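Local atomic coordinates of TodX (Pseudomonas putida, PDB entry 3BS0), a protein that carries toluene, and probably other aromatic hydrocarbons, across the outer membrane as a first step in biodegradation, being a beta-barrel member of the FadL family. Residues P34-F39 / G224-L229; L157-L162 / D215-G220; S280-L285 / D298-Y303. One frame throughout, in Å; residues are numbered along the deposited sequence.

Contact 1: P34-F39 / G224-L229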
loop_
_atom_site.group_PDB
_atom_site.type_symbol
_atom_site.label_atom_id
_atom_site.label_comp_id
_atom_site.label_asym_id
_atom_site.label_seq_id
_atom_site.Cartn_x
_atom_site.Cartn_y
_atom_site.Cartn_z
ATOM N N PRO A 34 14.056 -11.968 3.413
ATOM C CA PRO A 34 15.193 -12.321 2.563
ATOM C C PRO A 34 15.917 -13.611 2.930
ATOM O O PRO A 34 16.652 -14.159 2.108
ATOM C CB PRO A 34 16.104 -11.094 2.667
ATOM C CG PRO A 34 15.762 -10.528 3.997
ATOM C CD PRO A 34 14.262 -10.643 4.020
ATOM N N ALA A 35 15.714 -14.095 4.154
ATOM C CA ALA A 35 16.366 -15.321 4.588
ATOM C C ALA A 35 15.809 -16.499 3.823
ATOM O O ALA A 35 16.400 -17.580 3.828
ATOM C CB ALA A 35 16.162 -15.530 6.062
ATOM N N THR A 36 14.666 -16.303 3.171
ATOM C CA THR A 36 14.069 -17.386 2.405
ATOM C C THR A 36 14.708 -17.516 1.028
ATOM O O THR A 36 14.440 -18.480 0.318
ATOM C CB THR A 36 12.549 -17.200 2.191
ATOM O OG1 THR A 36 12.285 -15.847 1.792
ATOM C CG2 THR A 36 11.766 -17.554 3.447
ATOM N N LEU A 37 15.548 -16.559 0.647
ATOM C CA LEU A 37 16.164 -16.621 -0.667
ATOM C C LEU A 37 17.126 -17.798 -0.776
ATOM O O LEU A 37 17.485 -18.223 -1.882
ATOM C CB LEU A 37 16.899 -15.315 -0.990
ATOM C CG LEU A 37 16.041 -14.062 -1.193
ATOM C CD1 LEU A 37 16.971 -12.886 -1.430
ATOM C CD2 LEU A 37 15.063 -14.242 -2.364
ATOM N N SER A 38 17.539 -18.336 0.368
ATOM C CA SER A 38 18.459 -19.463 0.351
ATOM C C SER A 38 17.747 -20.745 -0.049
ATOM O O SER A 38 18.388 -21.772 -0.293
ATOM C CB SER A 38 19.146 -19.622 1.704
ATOM O OG SER A 38 20.256 -18.754 1.804
ATOM N N PHE A 39 16.423 -20.680 -0.137
ATOM C CA PHE A 39 15.634 -21.834 -0.549
ATOM C C PHE A 39 15.462 -21.764 -2.062
ATOM O O PHE A 39 14.690 -22.519 -2.654
ATOM C CB PHE A 39 14.239 -21.829 0.088
ATOM C CG PHE A 39 14.235 -21.717 1.585
ATOM C CD1 PHE A 39 15.382 -21.950 2.332
ATOM C CD2 PHE A 39 13.069 -21.365 2.251
ATOM C CE1 PHE A 39 15.363 -21.822 3.726
ATOM C CE2 PHE A 39 13.045 -21.238 3.634
ATOM C CZ PHE A 39 14.191 -21.463 4.372
ATOM N N GLY A 224 15.854 -11.178 8.760
ATOM C CA GLY A 224 15.091 -12.318 9.252
ATOM C C GLY A 224 15.887 -13.612 9.273
ATOM O O GLY A 224 17.111 -13.610 9.140
ATOM N N LEU A 225 15.196 -14.729 9.439
ATOM C CA LEU A 225 15.889 -16.003 9.481
ATOM C C LEU A 225 14.981 -17.201 9.329
ATOM O O LEU A 225 13.758 -17.080 9.358
ATOM C CB LEU A 225 16.697 -16.123 10.778
ATOM C CG LEU A 225 16.035 -15.727 12.102
ATOM C CD1 LEU A 225 14.915 -16.691 12.460
ATOM C CD2 LEU A 225 17.088 -15.702 13.192
ATOM N N THR A 226 15.592 -18.365 9.159
ATOM C CA THR A 226 14.835 -19.594 8.994
ATOM C C THR A 226 15.498 -20.791 9.665
ATOM O O THR A 226 16.693 -20.768 9.977
ATOM C CB THR A 226 14.610 -19.907 7.500
ATOM O OG1 THR A 226 15.819 -19.662 6.770
ATOM C CG2 THR A 226 13.505 -19.042 6.940
ATOM N N TYR A 227 14.702 -21.833 9.890
ATOM C CA TYR A 227 15.191 -23.048 10.527
ATOM C C TYR A 227 14.285 -24.238 10.201
ATOM O O TYR A 227 13.056 -24.114 10.205
ATOM C CB TYR A 227 15.251 -22.853 12.040
ATOM C CG TYR A 227 15.998 -23.955 12.753
ATOM C CD1 TYR A 227 17.388 -23.904 12.893
ATOM C CD2 TYR A 227 15.320 -25.061 13.277
ATOM C CE1 TYR A 227 18.081 -24.924 13.543
ATOM C CE2 TYR A 227 16.007 -26.087 13.923
ATOM C CZ TYR A 227 17.385 -26.011 14.054
ATOM O OH TYR A 227 18.059 -27.016 14.703
ATOM N N LYS A 228 14.900 -25.389 9.926
ATOM C CA LYS A 228 14.164 -26.610 9.594
ATOM C C LYS A 228 14.257 -27.604 10.742
ATOM O O LYS A 228 15.144 -28.451 10.749
ATOM C CB LYS A 228 14.754 -27.273 8.345
ATOM C CG LYS A 228 14.838 -26.382 7.133
ATOM C CD LYS A 228 15.967 -26.809 6.206
ATOM C CE LYS A 228 16.216 -25.734 5.149
ATOM N NZ LYS A 228 17.416 -25.990 4.310
ATOM N N LEU A 229 13.356 -27.522 11.714
ATOM C CA LEU A 229 13.422 -28.474 12.814
ATOM C C LEU A 229 13.202 -29.897 12.294
ATOM O O LEU A 229 13.964 -30.799 12.632
ATOM C CB LEU A 229 12.410 -28.118 13.912
ATOM C CG LEU A 229 10.945 -27.878 13.574
ATOM C CD1 LEU A 229 10.202 -27.555 14.854
ATOM C CD2 LEU A 229 10.813 -26.738 12.587
#

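Contact 2: L157-L162 / D215-G220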
loop_
_atom_site.group_PDB
_atom_site.type_symbol
_atom_site.label_atom_id
_atom_site.label_comp_id
_atom_site.label_asym_id
_atom_site.label_seq_id
_atom_site.Cartn_x
_atom_site.Cartn_y
_atom_site.Cartn_z
ATOM N N LEU A 157 15.122 2.027 0.359
ATOM C CA LEU A 157 15.046 3.205 -0.484
ATOM C C LEU A 157 13.633 3.081 -1.044
ATOM O O LEU A 157 13.332 2.225 -1.890
ATOM C CB LEU A 157 16.058 3.209 -1.630
ATOM C CG LEU A 157 15.770 4.260 -2.721
ATOM C CD1 LEU A 157 14.928 5.419 -2.180
ATOM C CD2 LEU A 157 17.088 4.780 -3.270
ATOM N N VAL A 158 12.777 3.947 -0.525
ATOM C CA VAL A 158 11.378 4.009 -0.868
ATOM C C VAL A 158 11.125 5.379 -1.492
ATOM O O VAL A 158 11.682 6.381 -1.044
ATOM C CB VAL A 158 10.568 3.846 0.423
ATOM C CG1 VAL A 158 9.071 3.886 0.146
ATOM C CG2 VAL A 158 10.979 2.556 1.101
ATOM N N TRP A 159 10.319 5.415 -2.547
ATOM C CA TRP A 159 9.968 6.659 -3.229
ATOM C C TRP A 159 8.445 6.706 -3.187
ATOM O O TRP A 159 7.772 5.811 -3.695
ATOM C CB TRP A 159 10.448 6.646 -4.696
ATOM C CG TRP A 159 10.116 7.913 -5.482
ATOM C CD1 TRP A 159 10.768 9.109 -5.421
ATOM C CD2 TRP A 159 9.028 8.101 -6.406
ATOM N NE1 TRP A 159 10.158 10.028 -6.240
ATOM C CE2 TRP A 159 9.085 9.439 -6.853
ATOM C CE3 TRP A 159 8.003 7.270 -6.892
ATOM C CZ2 TRP A 159 8.162 9.965 -7.768
ATOM C CZ3 TRP A 159 7.078 7.800 -7.807
ATOM C CH2 TRP A 159 7.168 9.133 -8.228
ATOM N N THR A 160 7.897 7.739 -2.563
ATOM C CA THR A 160 6.451 7.853 -2.462
ATOM C C THR A 160 5.965 9.085 -3.162
ATOM O O THR A 160 6.575 10.138 -3.074
ATOM C CB THR A 160 5.973 7.952 -1.004
ATOM O OG1 THR A 160 7.030 7.572 -0.114
ATOM C CG2 THR A 160 4.795 7.031 -0.785
ATOM N N SER A 161 4.856 8.942 -3.858
ATOM C CA SER A 161 4.248 10.048 -4.566
ATOM C C SER A 161 2.772 10.084 -4.122
ATOM O O SER A 161 2.145 9.036 -3.887
ATOM C CB SER A 161 4.372 9.808 -6.076
ATOM O OG SER A 161 3.831 10.877 -6.834
ATOM N N LEU A 162 2.229 11.284 -3.971
ATOM C CA LEU A 162 0.840 11.426 -3.561
ATOM C C LEU A 162 0.059 12.376 -4.431
ATOM O O LEU A 162 0.374 13.554 -4.489
ATOM C CB LEU A 162 0.702 11.930 -2.123
ATOM C CG LEU A 162 -0.773 12.304 -1.894
ATOM C CD1 LEU A 162 -1.606 11.044 -2.074
ATOM C CD2 LEU A 162 -1.040 12.930 -0.517
ATOM N N ASP A 215 6.035 14.296 -2.937
ATOM C CA ASP A 215 6.732 13.037 -2.850
ATOM C C ASP A 215 7.768 13.124 -1.771
ATOM O O ASP A 215 7.982 14.170 -1.187
ATOM C CB ASP A 215 7.422 12.728 -4.190
ATOM C CG ASP A 215 8.304 13.886 -4.674
ATOM O OD1 ASP A 215 8.776 14.673 -3.823
ATOM O OD2 ASP A 215 8.538 14.018 -5.893
ATOM N N ALA A 216 8.419 12.007 -1.517
ATOM C CA ALA A 216 9.467 11.950 -0.527
ATOM C C ALA A 216 10.337 10.768 -0.912
ATOM O O ALA A 216 9.893 9.862 -1.626
ATOM C CB ALA A 216 8.875 11.741 0.836
ATOM N N VAL A 217 11.589 10.795 -0.479
ATOM C CA VAL A 217 12.486 9.688 -0.743
ATOM C C VAL A 217 13.045 9.347 0.626
ATOM O O VAL A 217 13.227 10.229 1.443
ATOM C CB VAL A 217 13.622 10.073 -1.696
ATOM C CG1 VAL A 217 14.241 8.812 -2.271
ATOM C CG2 VAL A 217 13.104 10.958 -2.808
ATOM N N GLY A 218 13.280 8.069 0.895
ATOM C CA GLY A 218 13.813 7.682 2.183
ATOM C C GLY A 218 14.387 6.285 2.137
ATOM O O GLY A 218 14.413 5.654 1.088
ATOM N N TRP A 219 14.849 5.810 3.286
ATOM C CA TRP A 219 15.438 4.481 3.431
ATOM C C TRP A 219 14.432 3.567 4.157
ATOM O O TRP A 219 13.390 4.016 4.628
ATOM C CB TRP A 219 16.721 4.566 4.273
ATOM C CG TRP A 219 18.094 4.450 3.573
ATOM C CD1 TRP A 219 19.282 4.097 4.178
ATOM C CD2 TRP A 219 18.423 4.734 2.203
ATOM N NE1 TRP A 219 20.318 4.147 3.275
ATOM C CE2 TRP A 219 19.825 4.530 2.057
ATOM C CE3 TRP A 219 17.683 5.133 1.087
ATOM C CZ2 TRP A 219 20.489 4.720 0.844
ATOM C CZ3 TRP A 219 18.347 5.322 -0.122
ATOM C CH2 TRP A 219 19.737 5.112 -0.232
ATOM N N GLY A 220 14.775 2.288 4.257
ATOM C CA GLY A 220 13.932 1.306 4.917
ATOM C C GLY A 220 14.709 0.005 4.924
ATOM O O GLY A 220 15.751 -0.079 4.285
#

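Contact 3: S280-L285 / D298-Y303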
loop_
_atom_site.group_PDB
_atom_site.type_symbol
_atom_site.label_atom_id
_atom_site.label_comp_id
_atom_site.label_asym_id
_atom_site.label_seq_id
_atom_site.Cartn_x
_atom_site.Cartn_y
_atom_site.Cartn_z
ATOM N N SER A 280 7.577 -3.999 11.910
ATOM C CA SER A 280 6.698 -5.147 11.995
ATOM C C SER A 280 7.523 -6.352 12.399
ATOM O O SER A 280 8.697 -6.460 12.054
ATOM C CB SER A 280 6.021 -5.414 10.652
ATOM O OG SER A 280 5.335 -4.268 10.180
ATOM N N LEU A 281 6.904 -7.250 13.151
ATOM C CA LEU A 281 7.563 -8.463 13.603
ATOM C C LEU A 281 6.713 -9.576 13.011
ATOM O O LEU A 281 5.485 -9.505 13.045
ATOM C CB LEU A 281 7.562 -8.522 15.133
ATOM C CG LEU A 281 8.759 -9.226 15.765
ATOM C CD1 LEU A 281 8.775 -10.672 15.325
ATOM C CD2 LEU A 281 10.044 -8.524 15.360
ATOM N N THR A 282 7.348 -10.595 12.452
ATOM C CA THR A 282 6.569 -11.663 11.845
ATOM C C THR A 282 7.063 -13.049 12.223
ATOM O O THR A 282 8.256 -13.336 12.136
ATOM C CB THR A 282 6.583 -11.540 10.315
ATOM O OG1 THR A 282 6.661 -10.155 9.950
ATOM C CG2 THR A 282 5.317 -12.149 9.727
ATOM N N LEU A 283 6.137 -13.908 12.637
ATOM C CA LEU A 283 6.485 -15.266 13.030
ATOM C C LEU A 283 5.601 -16.252 12.285
ATOM O O LEU A 283 4.406 -16.012 12.128
ATOM C CB LEU A 283 6.319 -15.429 14.547
ATOM C CG LEU A 283 7.288 -14.621 15.420
ATOM C CD1 LEU A 283 7.030 -14.924 16.883
ATOM C CD2 LEU A 283 8.724 -14.973 15.072
ATOM N N GLY A 284 6.189 -17.349 11.811
ATOM C CA GLY A 284 5.410 -18.338 11.086
ATOM C C GLY A 284 6.069 -19.695 10.880
ATOM O O GLY A 284 7.176 -19.957 11.366
ATOM N N LEU A 285 5.376 -20.565 10.149
ATOM C CA LEU A 285 5.885 -21.900 9.875
ATOM C C LEU A 285 5.218 -22.536 8.666
ATOM O O LEU A 285 4.010 -22.406 8.469
ATOM C CB LEU A 285 5.688 -22.812 11.094
ATOM C CG LEU A 285 4.262 -23.096 11.578
ATOM C CD1 LEU A 285 4.073 -24.592 11.773
ATOM C CD2 LEU A 285 4.000 -22.345 12.880
ATOM N N ASP A 298 1.146 -17.927 9.148
ATOM C CA ASP A 298 1.967 -16.805 9.573
ATOM C C ASP A 298 1.181 -15.854 10.474
ATOM O O ASP A 298 -0.039 -15.743 10.358
ATOM C CB ASP A 298 2.443 -16.041 8.333
ATOM C CG ASP A 298 3.880 -15.557 8.445
ATOM O OD1 ASP A 298 4.245 -14.602 7.719
ATOM O OD2 ASP A 298 4.649 -16.136 9.240
ATOM N N ILE A 299 1.887 -15.176 11.374
ATOM C CA ILE A 299 1.266 -14.209 12.267
ATOM C C ILE A 299 2.131 -12.947 12.242
ATOM O O ILE A 299 3.294 -12.960 12.668
ATOM C CB ILE A 299 1.175 -14.732 13.711
ATOM C CG1 ILE A 299 1.060 -16.259 13.715
ATOM C CG2 ILE A 299 -0.061 -14.138 14.390
ATOM C CD1 ILE A 299 1.185 -16.888 15.096
ATOM N N LYS A 300 1.556 -11.863 11.728
ATOM C CA LYS A 300 2.267 -10.597 11.617
ATOM C C LYS A 300 1.789 -9.533 12.595
ATOM O O LYS A 300 0.594 -9.408 12.877
ATOM C CB LYS A 300 2.143 -10.051 10.201
ATOM C CG LYS A 300 3.188 -9.014 9.893
ATOM C CD LYS A 300 2.688 -7.953 8.941
ATOM C CE LYS A 300 3.737 -7.676 7.887
ATOM N NZ LYS A 300 3.818 -8.801 6.914
ATOM N N ARG A 301 2.735 -8.744 13.089
ATOM C CA ARG A 301 2.429 -7.692 14.042
ATOM C C ARG A 301 3.015 -6.329 13.686
ATOM O O ARG A 301 4.189 -6.063 13.941
ATOM C CB ARG A 301 2.930 -8.102 15.417
ATOM C CG ARG A 301 2.429 -7.222 16.532
ATOM C CD ARG A 301 0.910 -7.204 16.563
ATOM N NE ARG A 301 0.403 -6.720 17.841
ATOM C CZ ARG A 301 0.486 -7.397 18.982
ATOM N NH1 ARG A 301 1.053 -8.601 19.011
ATOM N NH2 ARG A 301 0.009 -6.863 20.098
ATOM N N ALA A 302 2.184 -5.464 13.112
ATOM C CA ALA A 302 2.592 -4.114 12.718
ATOM C C ALA A 302 2.479 -3.142 13.886
ATOM O O ALA A 302 1.384 -2.861 14.366
ATOM C CB ALA A 302 1.735 -3.626 11.562
ATOM N N TYR A 303 3.616 -2.611 14.315
ATOM C CA TYR A 303 3.666 -1.687 15.441
ATOM C C TYR A 303 3.182 -0.280 15.150
ATOM O O TYR A 303 3.916 0.679 15.363
ATOM C CB TYR A 303 5.095 -1.634 15.992
ATOM C CG TYR A 303 5.550 -2.970 16.541
ATOM C CD1 TYR A 303 6.760 -3.543 16.139
ATOM C CD2 TYR A 303 4.753 -3.678 17.444
ATOM C CE1 TYR A 303 7.161 -4.783 16.617
ATOM C CE2 TYR A 303 5.142 -4.917 17.927
ATOM C CZ TYR A 303 6.346 -5.466 17.512
ATOM O OH TYR A 303 6.732 -6.698 17.992
#

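Contact 1: P34-F39 / G224-L229
Ala35 and Leu225 bring the two backbones together with CA atoms 5.0 Å apart, where the 3-10 turn 34-39 meets strand 224-228 of the barrel. This is the FadL-type design, an N-terminal plug packed against the inside of a beta barrel, and no hydrogen bond passes between the two segments. The methyl of Ala35 rests on the strand backbone, its CB 3.5 Å from CA of Leu225. Gly224 meets the same methyl through its backbone, Ala35 CB lying 3.7 Å from Gly224 O. Thr226 points toward the turn and meets Phe39 tip to tip. Its OG1 sits between the backbone N and the carbonyl carbon (chi1 43°), which puts CG2 beside the N, and both branches face the far end of the ring: Phe39 CZ is 3.4 Å from Thr226 OG1 and 3.6 Å from Thr226 CG2. Thr36 adds its own methyl, crossing Thr226 at about a right angle, while its hydroxyl turns back to the carbonyl of Asn33 within the plug. An alanine in place of Phe39 would probably open a gap beside Thr226 and take away the ring beside the Lys228 CE methylene. Elsewhere the turn is tied to the wall by Ser142, whose OG hydrogen-bonds Pro34 O, the same oxygen that accepts Leu37 N. The Phe39 ring is also backed from its own turn, with CA of Thr36 4.1 Å above one face toward the rim. Phe39 CE1 lies 4.2 Å from CE of Lys228, which comes in obliquely.

Contact 2: L157-L162 / D215-G220
Val158 and Gly218 form a hydrogen-bonded pair of two antiparallel barrel strands, and each satisfies the other's backbone. Val158 N gives its hydrogen to Gly218 O at 2.9 Å, from above the carbonyl plane and not along a lone pair. The return bond, Gly218 N to Val158 O at 3.0 Å, lies in the carbonyl plane. Two residues on, Thr160 and Ala216 repeat the exchange: Thr160 N reaches Ala216 O in a nearly straight bond (170° at the hydrogen), and Ala216 N answers to Thr160 O, more bent at 144°. All three of the carbonyls of Val158, Ala216 and Gly218 also receive CA-H contacts, from Val217, Trp159 and Leu157 in turn. In the non-hydrogen-bonded pair between them, Trp159 and Val217 put their side chains on the outer face. Val217 CG2 meets the edge of the indole at CD1, 4.0 Å away and near the ring plane. Leu157 finishes this end, its CD1 against Val217 CG1 (3.5 Å) and its CD2 by CZ3 of Trp219. The backbone groups of Trp159 and Ser161 turn the other way, bonding Leu135 and Ile133 of strand 129-143. The backbone of Asp215 likewise bonds that of Glu249 on strand 244-257, against which Ala216 packs from the inner face. The pair thus lies in the barrel wall between strands 129-143 and 244-257, with a bound C8E detergent molecule touching Leu162 at one end.

Contact 3: S280-L285 / D298-Y303
Thr282 and Lys300 face each other as a non-hydrogen-bonded pair in the beta hairpin of strands 280-288 and 293-302, two neighbouring staves of the barrel running antiparallel at 174°. Their side chains point to the inner face, together with those of Ser280, Asp298 and Ala302. The Lys300 chain leaves with CG anti to the backbone N (chi1 -162°) and crosses Thr282 at a slant, its CG 3.7 Å from Thr282 OG1. It then bends through its remaining torsions and runs on toward Ser280, its CE 4.2 Å from Ser280 CB. Its NZ makes a salt bridge with Asp5 near the N terminus, joining wall and plug. Asp298, the next residue but one on the same strand, crosses Thr282 at about a right angle and lays OD1 against the methyl CG2. Its second oxygen, OD2, is hydrogen-bonded to Ser21 OG, a further link from wall to plug. Gly284 is the non-hydrogen-bonded partner of Asp298. On the outer face Leu281, Leu283 and Ile299 are apolar, and Arg301 joins them with its end leading away. The backbone ladder beneath them is made of two reciprocal pairs, Leu281 with Arg301 and Leu283 with Ile299. In the second, Leu283 N to Ile299 O is almost straight, 176° at the hydrogen. At the open end of the hairpin, away from its turn, Tyr303 lies alongside Leu281, both pointing the same way, and Tyr303 OH is 3.5 Å from Leu281 CB. The ring is turned so that one face looks back on its own strand, with Arg301 O 4.0 Å above the ring centre.

From the N terminus, the plug segment 34-39 comes first, and it meets residues 224-229, so contact 1 closes a loop of about 185 residues. Inside that loop lies contact 2, where 157-162 pairs with 215-220. Strand 214-228 serves both, pairing with strand 151-169 in one part and taking the plug in another; the centres of contacts 1 and 2 are about 28 Å apart. Contact 3 opens only after contact 1 has closed and joins the strands of a single hairpin, a short loop in series with the other two. Its centre is about 15 Å from that of contact 1, with no touch between them. Contacts 2 and 3 build the barrel wall; contact 1 ties the plug to it.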